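Side-chain contacts in type VI immunity protein Atu4351 (Agrobacterium fabrum, PDB 6ITW), which probably protects the bacterium from a toxic effector of its own type VI secretion system, as the immunity partner of an effector-immunity pair: residues 155-160 / 183-188; 22-27 / 47-52; 29-34 / 61-66; 101-106 / 126-131. All coordinates share one frame; numbering follows the deposited sequence. Where two conformers were deposited one is given.

Interaction 1 of 4, residues 155-160 / 183-188; sequences FNRLLK and LTVENM
L158 and R157 of helix 155-162 pack on V185 and M188, in a mostly apolar contact with one water at its edge. Residue 188 is a selenomethionine. The contact lies in the C-terminal Tdi1 region, at the periphery of the molecule. L158 is the apolar centre. Its CD2 methyl meets two CB atoms at once: V185 CB at 3.7 Å and, at the same distance of 3.7 Å, M188 CB. The second methyl, L158 CD1, lies 4.0 Å from M188 CB, so the leucine fork spreads along the base of the M188 side chain. Y171 of strand 169-173 also touches L158 and belongs to the same patch.

Residues 185-187 form a short 3-10 segment that leads into strand 188-192, which pairs with strand 169-173 as a two-stranded antiparallel sheet. The helix is therefore packed against the 3-10 turn that leads into the second strand of this pair. R157 meets the CG1 branch of V185, while L158 meets its CB. The R157 chain bends at chi3 (-80°), which lays one face of the guanidinium over the V185 CG1 methyl. R157 NH1 is 3.3 Å from V185 CG1, and the two side chains cross at about a right angle.

The guanidinium is held from outside by D148, through a salt bridge, and by the backbone oxygen of L153, both at NH2. On the V185 side a water accepts from R157 NH1 at 3.3 Å. The same water accepts from V185 N at 2.9 Å, bridging the arginine to the first residue of the 3-10 segment.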
loop_
_atom_site.group_PDB
_atom_site.type_symbol
_atom_site.label_atom_id
_atom_site.label_comp_id
_atom_site.label_asym_id
_atom_site.label_seq_id
_atom_site.Cartn_x
_atom_site.Cartn_y
_atom_site.Cartn_z
ATOM N N PHE A 155 6.942 9.174 11.288
ATOM C CA PHE A 155 5.649 9.786 10.956
ATOM C C PHE A 155 5.333 10.999 11.836
ATOM O O PHE A 155 5.023 12.080 11.320
ATOM C CB PHE A 155 4.495 8.788 11.039
ATOM C CG PHE A 155 3.156 9.424 10.717
ATOM C CD1 PHE A 155 2.820 9.731 9.400
ATOM C CD2 PHE A 155 2.261 9.766 11.727
ATOM C CE1 PHE A 155 1.600 10.336 9.089
ATOM C CE2 PHE A 155 1.040 10.373 11.420
ATOM C CZ PHE A 155 0.708 10.655 10.105
ATOM N N ASN A 156 5.391 10.843 13.165
ATOM C CA ASN A 156 4.968 11.929 14.057
ATOM C C ASN A 156 5.767 13.205 13.820
ATOM O O ASN A 156 5.193 14.297 13.713
ATOM C CB ASN A 156 5.083 11.492 15.511
ATOM C CG ASN A 156 4.035 10.468 15.879
ATOM O OD1 ASN A 156 3.050 10.289 15.162
ATOM N ND2 ASN A 156 4.247 9.775 16.984
ATOM N N ARG A 157 7.091 13.090 13.706
ATOM C CA ARG A 157 7.889 14.278 13.420
ATOM C C ARG A 157 7.538 14.865 12.058
ATOM O O ARG A 157 7.506 16.093 11.892
ATOM C CB ARG A 157 9.378 13.947 13.506
ATOM C CG ARG A 157 9.867 13.620 14.919
ATOM C CD ARG A 157 11.353 13.243 14.916
ATOM N NE ARG A 157 11.536 11.859 14.496
ATOM C CZ ARG A 157 12.626 11.388 13.895
ATOM N NH1 ARG A 157 13.646 12.192 13.621
ATOM N NH2 ARG A 157 12.684 10.112 13.544
ATOM N N LEU A 158 7.258 14.013 11.064
ATOM C CA LEU A 158 6.936 14.550 9.746
ATOM C C LEU A 158 5.567 15.227 9.749
ATOM O O LEU A 158 5.394 16.291 9.142
ATOM C CB LEU A 158 7.007 13.446 8.694
ATOM C CG LEU A 158 8.402 12.889 8.392
ATOM C CD1 LEU A 158 8.265 11.844 7.312
ATOM C CD2 LEU A 158 9.435 13.990 7.986
ATOM N N LEU A 159 4.589 14.634 10.434
ATOM C CA LEU A 159 3.301 15.298 10.621
ATOM C C LEU A 159 3.488 16.707 11.181
ATOM O O LEU A 159 3.073 17.695 10.563
ATOM C CB LEU A 159 2.415 14.460 11.541
ATOM C CG LEU A 159 1.039 15.066 11.839
ATOM C CD1 LEU A 159 0.268 15.389 10.552
ATOM C CD2 LEU A 159 0.251 14.124 12.734
ATOM N N LYS A 160 4.184 16.816 12.320
ATOM C CA LYS A 160 4.411 18.117 12.951
ATOM C C LYS A 160 5.190 19.075 12.050
ATOM O O LYS A 160 4.785 20.225 11.864
ATOM C CB LYS A 160 5.135 17.936 14.280
ATOM C CG LYS A 160 5.722 19.237 14.824
ATOM C CD LYS A 160 6.346 19.037 16.185
ATOM C CE LYS A 160 7.198 20.230 16.587
ATOM N NZ LYS A 160 7.913 19.938 17.869
ATOM N N LEU A 183 18.055 8.696 4.820
ATOM C CA LEU A 183 16.761 8.333 5.382
ATOM C C LEU A 183 16.655 9.013 6.749
ATOM O O LEU A 183 16.882 8.412 7.801
ATOM C CB LEU A 183 16.644 6.825 5.478
ATOM C CG LEU A 183 15.284 6.180 5.267
ATOM C CD1 LEU A 183 14.831 6.423 3.839
ATOM C CD2 LEU A 183 15.379 4.692 5.592
ATOM N N THR A 184 16.368 10.317 6.717
ATOM C CA THR A 184 16.129 11.129 7.905
ATOM C C THR A 184 14.992 12.104 7.610
ATOM O O THR A 184 14.710 12.423 6.450
ATOM C CB THR A 184 17.379 11.924 8.352
ATOM O OG1 THR A 184 17.828 12.756 7.278
ATOM C CG2 THR A 184 18.504 10.996 8.769
ATOM N N VAL A 185 14.352 12.591 8.681
ATOM C CA VAL A 185 13.218 13.509 8.538
ATOM C C VAL A 185 13.607 14.748 7.749
ATOM O O VAL A 185 12.800 15.275 6.979
ATOM C CB VAL A 185 12.627 13.887 9.916
ATOM C CG1 VAL A 185 12.205 12.639 10.675
ATOM C CG2 VAL A 185 13.606 14.706 10.731
ATOM N N GLU A 186 14.855 15.206 7.884
ATOM C CA GLU A 186 15.272 16.421 7.188
ATOM C C GLU A 186 15.225 16.253 5.675
ATOM O O GLU A 186 15.028 17.237 4.955
ATOM C CB GLU A 186 16.686 16.824 7.623
ATOM C CG GLU A 186 16.830 17.267 9.085
ATOM C CD GLU A 186 16.855 16.097 10.089
ATOM O OE1 GLU A 186 16.925 14.913 9.663
ATOM O OE2 GLU A 186 16.796 16.375 11.313
ATOM N N ASN A 187 15.413 15.029 5.170
ATOM C CA ASN A 187 15.434 14.782 3.730
ATOM C C ASN A 187 14.056 14.400 3.179
ATOM O O ASN A 187 13.929 14.115 1.983
ATOM C CB ASN A 187 16.474 13.689 3.425
ATOM C CG ASN A 187 16.698 13.461 1.932
ATOM O OD1 ASN A 187 16.739 14.404 1.132
ATOM N ND2 ASN A 187 16.838 12.186 1.549
HETATM N N MSE A 188 13.025 14.385 4.017
HETATM C CA MSE A 188 11.680 14.026 3.574
HETATM C C MSE A 188 10.843 15.272 3.178
HETATM O O MSE A 188 10.955 16.331 3.804
HETATM C CB MSE A 188 10.977 13.249 4.683
HETATM C CG MSE A 188 11.755 12.032 5.205
HETATM SE SE MSE A 188 12.085 10.668 3.834
HETATM C CE MSE A 188 10.315 9.831 3.767
HETATM O O HOH W 1 15.565 11.371 11.068
#

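Interaction 2 of 4, residues 22-27 / 47-52; sequences EIMGEA and AGLGIW
E22 and L49 are joined through their backbones as an antiparallel hydrogen-bonded pair. E22 N donates to L49 O at 2.8 Å, with an N-H...O angle of 164°. L49 N returns a bond to E22 O at 2.7 Å, with an angle of 142°. The pair adds the short strand 21-22 to strand 49-52. Strand 49-52 begins directly after helix 38-47, with G48 making the turn at positive phi.

The apolar part rests on M24, a selenomethionine, and L49. M24 CG stands anti to its own N (chi1 -171°), and the chain bends only at its end, bringing the CE methyl over the fork of L49. M24 CE lies 3.3 Å from L49 CD2 and 3.4 Å from L49 CD1, so the packing on both branches is tight. I44 of helix 38-47 touches both residues. P62 and N61 also touch M24, and F59 of the next strand touches L49.

The charged end of E22 takes a different course. Its extended chain passes L49, with E22 OE1 4.0 Å from L49 CD1, and forms a salt bridge with K64. Within this GAD-like domain three kinds of chemistry therefore meet: main-chain bonds fix the alignment of the two strands, the methyl groups of M24 and L49 pack together against I44, and the E22 chain, on the same face as L49, has its carboxylate held by a lysine beyond the pair.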
loop_
_atom_site.group_PDB
_atom_site.type_symbol
_atom_site.label_atom_id
_atom_site.label_comp_id
_atom_site.label_asym_id
_atom_site.label_seq_id
_atom_site.Cartn_x
_atom_site.Cartn_y
_atom_site.Cartn_z
ATOM N N GLU A 22 -12.604 11.392 -1.348
ATOM C CA GLU A 22 -12.893 11.456 -2.772
ATOM C C GLU A 22 -13.879 10.340 -3.120
ATOM O O GLU A 22 -13.800 9.237 -2.568
ATOM C CB GLU A 22 -11.583 11.324 -3.556
ATOM C CG GLU A 22 -11.660 11.015 -5.044
ATOM C CD GLU A 22 -10.256 10.862 -5.683
ATOM O OE1 GLU A 22 -9.952 9.765 -6.203
ATOM O OE2 GLU A 22 -9.454 11.839 -5.662
ATOM N N ILE A 23 -14.832 10.640 -4.007
ATOM C CA ILE A 23 -15.885 9.696 -4.385
ATOM C C ILE A 23 -15.329 8.660 -5.351
ATOM O O ILE A 23 -14.590 8.995 -6.288
ATOM C CB ILE A 23 -17.076 10.439 -5.018
ATOM C CG1 ILE A 23 -17.904 11.136 -3.952
ATOM C CG2 ILE A 23 -17.972 9.475 -5.823
ATOM C CD1 ILE A 23 -19.035 11.952 -4.546
HETATM N N MSE A 24 -15.677 7.394 -5.139
HETATM C CA MSE A 24 -15.381 6.382 -6.160
HETATM C C MSE A 24 -16.678 6.090 -6.913
HETATM O O MSE A 24 -17.648 5.605 -6.321
HETATM C CB MSE A 24 -14.795 5.105 -5.552
HETATM C CG MSE A 24 -14.279 4.152 -6.604
HETATM SE SE MSE A 24 -13.395 2.558 -5.930
HETATM C CE MSE A 24 -11.860 3.379 -5.210
ATOM N N GLY A 25 -16.695 6.427 -8.210
ATOM C CA GLY A 25 -17.917 6.336 -8.990
ATOM C C GLY A 25 -18.371 4.907 -9.230
ATOM O O GLY A 25 -17.614 3.935 -9.102
ATOM N N GLU A 26 -19.645 4.776 -9.607
ATOM C CA GLU A 26 -20.208 3.440 -9.795
ATOM C C GLU A 26 -19.575 2.725 -10.984
ATOM O O GLU A 26 -19.350 1.509 -10.932
ATOM C CB GLU A 26 -21.724 3.517 -9.950
ATOM C CG GLU A 26 -22.428 3.635 -8.612
ATOM C CD GLU A 26 -22.152 2.441 -7.710
ATOM O OE1 GLU A 26 -21.793 1.357 -8.233
ATOM O OE2 GLU A 26 -22.292 2.581 -6.478
ATOM N N ALA A 27 -19.262 3.457 -12.056
ATOM C CA ALA A 27 -18.563 2.829 -13.173
ATOM C C ALA A 27 -17.250 2.207 -12.705
ATOM O O ALA A 27 -16.967 1.037 -12.995
ATOM C CB ALA A 27 -18.321 3.849 -14.291
ATOM N N ALA A 47 -18.337 5.138 2.322
ATOM C CA ALA A 47 -17.436 6.067 2.991
ATOM C C ALA A 47 -16.618 6.906 2.022
ATOM O O ALA A 47 -16.037 7.908 2.445
ATOM C CB ALA A 47 -16.503 5.312 3.946
ATOM N N GLY A 48 -16.575 6.545 0.739
ATOM C CA GLY A 48 -15.650 7.208 -0.155
ATOM C C GLY A 48 -14.206 6.789 0.102
ATOM O O GLY A 48 -13.922 5.789 0.762
ATOM N N LEU A 49 -13.286 7.592 -0.438
ATOM C CA LEU A 49 -11.843 7.331 -0.431
ATOM C C LEU A 49 -11.150 8.447 0.336
ATOM O O LEU A 49 -10.806 9.471 -0.255
ATOM C CB LEU A 49 -11.297 7.265 -1.834
ATOM C CG LEU A 49 -11.778 6.178 -2.777
ATOM C CD1 LEU A 49 -11.366 6.564 -4.197
ATOM C CD2 LEU A 49 -11.190 4.837 -2.343
ATOM N N GLY A 50 -10.920 8.245 1.631
ATOM C CA GLY A 50 -10.378 9.311 2.453
ATOM C C GLY A 50 -9.177 8.955 3.308
ATOM O O GLY A 50 -8.507 7.931 3.093
ATOM N N ILE A 51 -8.904 9.815 4.293
ATOM C CA ILE A 51 -7.686 9.775 5.098
ATOM C C ILE A 51 -8.031 9.352 6.519
ATOM O O ILE A 51 -9.079 9.736 7.053
ATOM C CB ILE A 51 -6.986 11.146 5.090
ATOM C CG1 ILE A 51 -6.458 11.464 3.697
ATOM C CG2 ILE A 51 -5.834 11.158 6.087
ATOM C CD1 ILE A 51 -5.797 12.844 3.573
ATOM N N TRP A 52 -7.163 8.530 7.115
ATOM C CA TRP A 52 -7.244 8.108 8.507
ATOM C C TRP A 52 -5.984 8.540 9.255
ATOM O O TRP A 52 -4.919 8.733 8.650
ATOM C CB TRP A 52 -7.404 6.578 8.604
ATOM C CG TRP A 52 -8.835 6.095 8.572
ATOM C CD1 TRP A 52 -9.965 6.838 8.807
ATOM C CD2 TRP A 52 -9.287 4.759 8.292
ATOM N NE1 TRP A 52 -11.091 6.044 8.689
ATOM C CE2 TRP A 52 -10.701 4.766 8.375
ATOM C CE3 TRP A 52 -8.632 3.558 7.981
ATOM C CZ2 TRP A 52 -11.471 3.617 8.157
ATOM C CZ3 TRP A 52 -9.398 2.423 7.761
ATOM C CH2 TRP A 52 -10.803 2.459 7.846
#

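Interaction 3 of 4, residues 29-34 / 61-66; sequences IARYKN and NPEKYK
The E63 carboxylate is met by Y32 OH at one oxygen and by K66 NZ at the other. Y32 OH lies 2.8 Å from E63 OE1 and is placed for a weak hydrogen bond. K66 NZ reaches E63 OE2 at 3.2 Å, from above the carboxylate plane. R31 adds a long ion pair, R31 NE to E63 OE1 at 3.9 Å, of charge alone, with no N-H directed at the oxygen. E63 OE2 lies over the rim of one guanidinium face, the two planes 30° apart. R31 CD is a close carbon contact, 3.1 Å from E63 OE1. R31 NH1 has its own salt bridge to D28. R31, E63 and K66 form a salt-bridge network that would probably favour the charged carboxylate.

E63 CG is anti to the backbone N (chi1 -167°), and a bend at chi2 (66°) carries the carboxylate to Y32 and R31. An Asx turn sets the residue in place: E63 N donates to N61 OD1 at 2.9 Å. P62 CB lies 3.9 Å from Y32 CZ. R31 CG and P62 CG lie over opposite faces of the Y32 ring, each toward the rim.

Within the GAD-like domain, the contact joins helix 26-31 and the residues after it to the connection between strand 57-59 and helix 66-73. H85 of strand 84-90 meets the Y32 ring edge-to-face.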
loop_
_atom_site.group_PDB
_atom_site.type_symbol
_atom_site.label_atom_id
_atom_site.label_comp_id
_atom_site.label_asym_id
_atom_site.label_seq_id
_atom_site.Cartn_x
_atom_site.Cartn_y
_atom_site.Cartn_z
ATOM N N ILE A 29 -16.492 1.281 -9.616
ATOM C CA ILE A 29 -16.783 0.136 -8.750
ATOM C C ILE A 29 -17.281 -1.051 -9.573
ATOM O O ILE A 29 -17.051 -2.215 -9.208
ATOM C CB ILE A 29 -17.798 0.523 -7.652
ATOM C CG1 ILE A 29 -17.250 1.635 -6.756
ATOM C CG2 ILE A 29 -18.180 -0.688 -6.776
ATOM C CD1 ILE A 29 -18.201 2.003 -5.621
ATOM N N ALA A 30 -17.972 -0.786 -10.686
ATOM C CA ALA A 30 -18.463 -1.880 -11.518
ATOM C C ALA A 30 -17.301 -2.640 -12.134
ATOM O O ALA A 30 -17.303 -3.877 -12.180
ATOM C CB ALA A 30 -19.395 -1.341 -12.604
ATOM N N ARG A 31 -16.280 -1.905 -12.572
ATOM C CA ARG A 31 -15.058 -2.485 -13.107
ATOM C C ARG A 31 -14.437 -3.561 -12.206
ATOM O O ARG A 31 -13.725 -4.436 -12.706
ATOM C CB ARG A 31 -14.081 -1.337 -13.364
ATOM C CG ARG A 31 -12.771 -1.714 -13.996
ATOM C CD ARG A 31 -11.975 -0.466 -14.384
ATOM N NE ARG A 31 -12.565 0.269 -15.504
ATOM C CZ ARG A 31 -13.159 1.454 -15.397
ATOM N NH1 ARG A 31 -13.239 2.047 -14.215
ATOM N NH2 ARG A 31 -13.668 2.055 -16.473
ATOM N N TYR A 32 -14.708 -3.562 -10.900
ATOM C CA TYR A 32 -14.021 -4.501 -10.014
ATOM C C TYR A 32 -14.936 -5.581 -9.446
ATOM O O TYR A 32 -14.515 -6.327 -8.551
ATOM C CB TYR A 32 -13.297 -3.734 -8.900
ATOM C CG TYR A 32 -12.196 -2.881 -9.485
ATOM C CD1 TYR A 32 -10.986 -3.452 -9.834
ATOM C CD2 TYR A 32 -12.383 -1.516 -9.753
ATOM C CE1 TYR A 32 -9.970 -2.706 -10.402
ATOM C CE2 TYR A 32 -11.357 -0.749 -10.333
ATOM C CZ TYR A 32 -10.144 -1.365 -10.649
ATOM O OH TYR A 32 -9.085 -0.678 -11.228
ATOM N N LYS A 33 -16.155 -5.714 -9.975
ATOM C CA LYS A 33 -17.047 -6.804 -9.585
ATOM C C LYS A 33 -16.381 -8.164 -9.778
ATOM O O LYS A 33 -15.844 -8.466 -10.851
ATOM C CB LYS A 33 -18.341 -6.741 -10.400
ATOM C CG LYS A 33 -19.325 -7.864 -10.082
ATOM C CD LYS A 33 -20.486 -7.909 -11.076
ATOM C CE LYS A 33 -21.557 -8.898 -10.622
ATOM N NZ LYS A 33 -22.078 -9.741 -11.744
ATOM N N ASN A 34 -16.422 -8.984 -8.728
ATOM C CA ASN A 34 -15.762 -10.289 -8.660
ATOM C C ASN A 34 -14.241 -10.204 -8.753
ATOM O O ASN A 34 -13.571 -11.236 -8.827
ATOM C CB ASN A 34 -16.278 -11.248 -9.735
ATOM C CG ASN A 34 -17.726 -11.593 -9.544
ATOM O OD1 ASN A 34 -18.545 -11.372 -10.437
ATOM N ND2 ASN A 34 -18.062 -12.128 -8.368
ATOM N N ASN A 61 -8.242 5.314 -5.341
ATOM C CA ASN A 61 -8.953 4.661 -6.426
ATOM C C ASN A 61 -8.004 3.746 -7.193
ATOM O O ASN A 61 -7.060 4.241 -7.813
ATOM C CB ASN A 61 -9.568 5.720 -7.344
ATOM C CG ASN A 61 -10.519 5.130 -8.368
ATOM O OD1 ASN A 61 -10.269 4.049 -8.929
ATOM N ND2 ASN A 61 -11.631 5.833 -8.611
ATOM N N PRO A 62 -8.220 2.419 -7.185
ATOM C CA PRO A 62 -7.289 1.510 -7.891
ATOM C C PRO A 62 -7.083 1.872 -9.341
ATOM O O PRO A 62 -5.996 1.658 -9.891
ATOM C CB PRO A 62 -7.957 0.132 -7.781
ATOM C CG PRO A 62 -9.071 0.289 -6.811
ATOM C CD PRO A 62 -9.426 1.724 -6.716
ATOM N N GLU A 63 -8.126 2.395 -9.985
ATOM C CA GLU A 63 -8.007 2.794 -11.375
ATOM C C GLU A 63 -6.948 3.882 -11.551
ATOM O O GLU A 63 -6.191 3.859 -12.526
ATOM C CB GLU A 63 -9.375 3.247 -11.894
ATOM C CG GLU A 63 -9.441 3.392 -13.414
ATOM C CD GLU A 63 -9.290 2.057 -14.159
ATOM O OE1 GLU A 63 -9.331 0.969 -13.526
ATOM O OE2 GLU A 63 -9.135 2.104 -15.395
ATOM N N LYS A 64 -6.844 4.814 -10.593
ATOM C CA LYS A 64 -5.932 5.948 -10.734
ATOM C C LYS A 64 -4.473 5.562 -10.509
ATOM O O LYS A 64 -3.579 6.251 -11.015
ATOM C CB LYS A 64 -6.351 7.079 -9.779
ATOM C CG LYS A 64 -7.649 7.769 -10.252
ATOM C CD LYS A 64 -8.316 8.678 -9.209
ATOM C CE LYS A 64 -7.468 9.900 -8.869
ATOM N NZ LYS A 64 -8.286 10.983 -8.218
ATOM N N TYR A 65 -4.214 4.465 -9.797
ATOM C CA TYR A 65 -2.856 4.041 -9.465
ATOM C C TYR A 65 -2.441 2.724 -10.124
ATOM O O TYR A 65 -1.428 2.142 -9.718
ATOM C CB TYR A 65 -2.706 3.936 -7.940
ATOM C CG TYR A 65 -2.791 5.295 -7.261
ATOM C CD1 TYR A 65 -4.028 5.891 -7.003
ATOM C CD2 TYR A 65 -1.640 5.999 -6.913
ATOM C CE1 TYR A 65 -4.123 7.143 -6.398
ATOM C CE2 TYR A 65 -1.721 7.260 -6.310
ATOM C CZ TYR A 65 -2.969 7.821 -6.055
ATOM O OH TYR A 65 -3.071 9.047 -5.446
ATOM N N LYS A 66 -3.166 2.248 -11.146
ATOM C CA LYS A 66 -2.847 0.937 -11.730
ATOM C C LYS A 66 -1.506 0.943 -12.466
ATOM O O LYS A 66 -0.831 -0.095 -12.533
ATOM C CB LYS A 66 -3.966 0.482 -12.676
ATOM C CG LYS A 66 -4.163 1.411 -13.875
ATOM C CD LYS A 66 -5.549 1.270 -14.517
ATOM C CE LYS A 66 -5.657 0.066 -15.430
ATOM N NZ LYS A 66 -6.663 0.317 -16.515
#

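Interaction 4 of 4, residues 101-106 / 126-131; sequences DYKTTE and ERSDIN
T104 and K103, at the start of strand 103-108, are hydrogen-bonded to N131 and S128 in the first turn of helix 128-137. This is a strand-to-helix contact on the large mixed sheet, and its strand lies in the GAD-like domain.

Three hydrogen bonds make the link. N131 OD1 takes two of them from one residue. T104 OG1 donates at 2.7 Å to N131 OD1 from above the amide plane. T104 N donates at 3.3 Å to the same N131 OD1, with an N-H...O angle of 147°, and comes from the opposite face. The oxygen is thereby gripped between the backbone and side chain of T104. The third bond runs from K103 NZ to S128 OG at 3.1 Å. S128 OG also bonds to the backbone oxygen of A125, so it links the lysine to the chain just before the helix.

Close packing accompanies these bonds. W98 of the adjacent strand 94-99 touches both K103 and N131. The K103 chain turns at chi2 (-63°) and runs past the asparagine toward the helix start. At its base, K103 CB lies 3.1 Å from N131 OD1.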
loop_
_atom_site.group_PDB
_atom_site.type_symbol
_atom_site.label_atom_id
_atom_site.label_comp_id
_atom_site.label_asym_id
_atom_site.label_seq_id
_atom_site.Cartn_x
_atom_site.Cartn_y
_atom_site.Cartn_z
ATOM N N ASP A 101 -5.708 -13.633 -6.836
ATOM C CA ASP A 101 -5.366 -15.031 -6.592
ATOM C C ASP A 101 -4.826 -15.283 -5.196
ATOM O O ASP A 101 -5.078 -16.353 -4.634
ATOM C CB ASP A 101 -4.336 -15.514 -7.632
ATOM C CG ASP A 101 -4.799 -15.273 -9.064
ATOM O OD1 ASP A 101 -5.874 -15.802 -9.445
ATOM O OD2 ASP A 101 -4.111 -14.536 -9.806
ATOM N N TYR A 102 -4.095 -14.332 -4.610
ATOM C CA TYR A 102 -3.406 -14.583 -3.349
ATOM C C TYR A 102 -3.754 -13.572 -2.260
ATOM O O TYR A 102 -3.128 -13.589 -1.188
ATOM C CB TYR A 102 -1.893 -14.639 -3.598
ATOM C CG TYR A 102 -1.494 -15.746 -4.568
ATOM C CD1 TYR A 102 -1.377 -17.075 -4.149
ATOM C CD2 TYR A 102 -1.256 -15.461 -5.912
ATOM C CE1 TYR A 102 -1.015 -18.099 -5.059
ATOM C CE2 TYR A 102 -0.904 -16.462 -6.828
ATOM C CZ TYR A 102 -0.781 -17.776 -6.397
ATOM O OH TYR A 102 -0.422 -18.745 -7.319
ATOM N N LYS A 103 -4.772 -12.729 -2.485
ATOM C CA LYS A 103 -5.322 -11.777 -1.514
ATOM C C LYS A 103 -4.369 -10.630 -1.171
ATOM O O LYS A 103 -3.669 -10.098 -2.038
ATOM C CB LYS A 103 -5.738 -12.459 -0.198
ATOM C CG LYS A 103 -6.172 -13.921 -0.236
ATOM C CD LYS A 103 -7.409 -14.185 -1.053
ATOM C CE LYS A 103 -7.997 -15.558 -0.692
ATOM N NZ LYS A 103 -8.768 -16.136 -1.827
ATOM N N THR A 104 -4.333 -10.269 0.111
ATOM C CA THR A 104 -3.702 -9.035 0.564
ATOM C C THR A 104 -2.220 -9.009 0.206
ATOM O O THR A 104 -1.471 -9.948 0.499
ATOM C CB THR A 104 -3.883 -8.889 2.079
ATOM O OG1 THR A 104 -5.268 -8.682 2.381
ATOM C CG2 THR A 104 -3.102 -7.714 2.602
ATOM N N THR A 105 -1.805 -7.914 -0.416
ATOM C CA THR A 105 -0.444 -7.717 -0.892
ATOM C C THR A 105 0.037 -6.354 -0.410
ATOM O O THR A 105 -0.763 -5.415 -0.317
ATOM C CB THR A 105 -0.402 -7.794 -2.442
ATOM O OG1 THR A 105 -0.968 -9.043 -2.886
ATOM C CG2 THR A 105 1.025 -7.654 -2.976
ATOM N N GLU A 106 1.325 -6.238 -0.084
ATOM C CA GLU A 106 1.922 -4.962 0.302
ATOM C C GLU A 106 3.071 -4.647 -0.648
ATOM O O GLU A 106 3.939 -5.493 -0.883
ATOM C CB GLU A 106 2.409 -4.975 1.765
ATOM C CG GLU A 106 1.312 -5.240 2.838
ATOM C CD GLU A 106 1.842 -5.202 4.294
ATOM O OE1 GLU A 106 2.946 -4.660 4.520
ATOM O OE2 GLU A 106 1.157 -5.715 5.213
ATOM N N GLU A 126 -12.944 -18.700 0.569
ATOM C CA GLU A 126 -14.080 -18.147 1.297
ATOM C C GLU A 126 -13.663 -17.286 2.481
ATOM O O GLU A 126 -14.518 -16.916 3.293
ATOM C CB GLU A 126 -15.019 -19.262 1.763
ATOM C CG GLU A 126 -16.186 -19.516 0.798
ATOM C CD GLU A 126 -17.328 -18.502 0.936
ATOM O OE1 GLU A 126 -17.948 -18.438 2.023
ATOM O OE2 GLU A 126 -17.606 -17.772 -0.045
ATOM N N ARG A 127 -12.379 -16.971 2.612
ATOM C CA ARG A 127 -11.894 -16.043 3.625
ATOM C C ARG A 127 -11.531 -14.679 3.036
ATOM O O ARG A 127 -11.042 -13.816 3.767
ATOM C CB ARG A 127 -10.680 -16.646 4.358
ATOM C CG ARG A 127 -10.655 -16.430 5.891
ATOM C CD ARG A 127 -9.280 -16.756 6.512
ATOM N NE ARG A 127 -8.632 -15.600 7.157
ATOM C CZ ARG A 127 -7.723 -14.806 6.580
ATOM N NH1 ARG A 127 -7.334 -15.018 5.346
ATOM N NH2 ARG A 127 -7.194 -13.802 7.250
ATOM N N SER A 128 -11.775 -14.467 1.734
ATOM C CA SER A 128 -11.393 -13.233 1.046
ATOM C C SER A 128 -11.921 -11.987 1.751
ATOM O O SER A 128 -11.140 -11.107 2.131
ATOM C CB SER A 128 -11.887 -13.267 -0.404
ATOM O OG SER A 128 -11.185 -14.250 -1.135
ATOM N N ASP A 129 -13.249 -11.887 1.914
ATOM C CA ASP A 129 -13.844 -10.740 2.599
ATOM C C ASP A 129 -13.196 -10.493 3.959
ATOM O O ASP A 129 -12.831 -9.358 4.295
ATOM C CB ASP A 129 -15.348 -10.955 2.762
ATOM C CG ASP A 129 -16.078 -10.868 1.462
ATOM O OD1 ASP A 129 -16.152 -11.893 0.759
ATOM O OD2 ASP A 129 -16.542 -9.763 1.113
ATOM N N ILE A 130 -13.036 -11.554 4.747
ATOM C CA ILE A 130 -12.413 -11.448 6.064
ATOM C C ILE A 130 -10.946 -11.040 5.943
ATOM O O ILE A 130 -10.443 -10.243 6.742
ATOM C CB ILE A 130 -12.577 -12.792 6.798
ATOM C CG1 ILE A 130 -14.050 -13.029 7.139
ATOM C CG2 ILE A 130 -11.689 -12.874 8.032
ATOM C CD1 ILE A 130 -14.371 -14.491 7.471
ATOM N N ASN A 131 -10.241 -11.591 4.950
ATOM C CA ASN A 131 -8.822 -11.296 4.748
ATOM C C ASN A 131 -8.605 -9.813 4.478
ATOM O O ASN A 131 -7.744 -9.175 5.094
ATOM C CB ASN A 131 -8.277 -12.137 3.579
ATOM C CG ASN A 131 -6.773 -11.924 3.340
ATOM O OD1 ASN A 131 -6.368 -11.093 2.522
ATOM N ND2 ASN A 131 -5.950 -12.685 4.045
#

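Along the chain, interactions 2 and 3 come first, with their segments alternating. Interaction 4 follows and interaction 1 comes last. Interactions 2 and 3 have centres 11 Å apart. They share helix 26-31 and touch through the E22-K64 salt bridge and the packing of M24 on P62, forming one continuous region. Interaction 4 lies about 16 Å from interaction 3 and 21 Å from interaction 2, centre to centre; interactions 2 and 4 reach the same mixed sheet. Interaction 1 has its centre 28 to 32 Å from the others, though its nearest atoms come within about 6 Å of interaction 2, without touching. Three contacts thus involve the GAD-like part and one the C-terminal Tdi1 part.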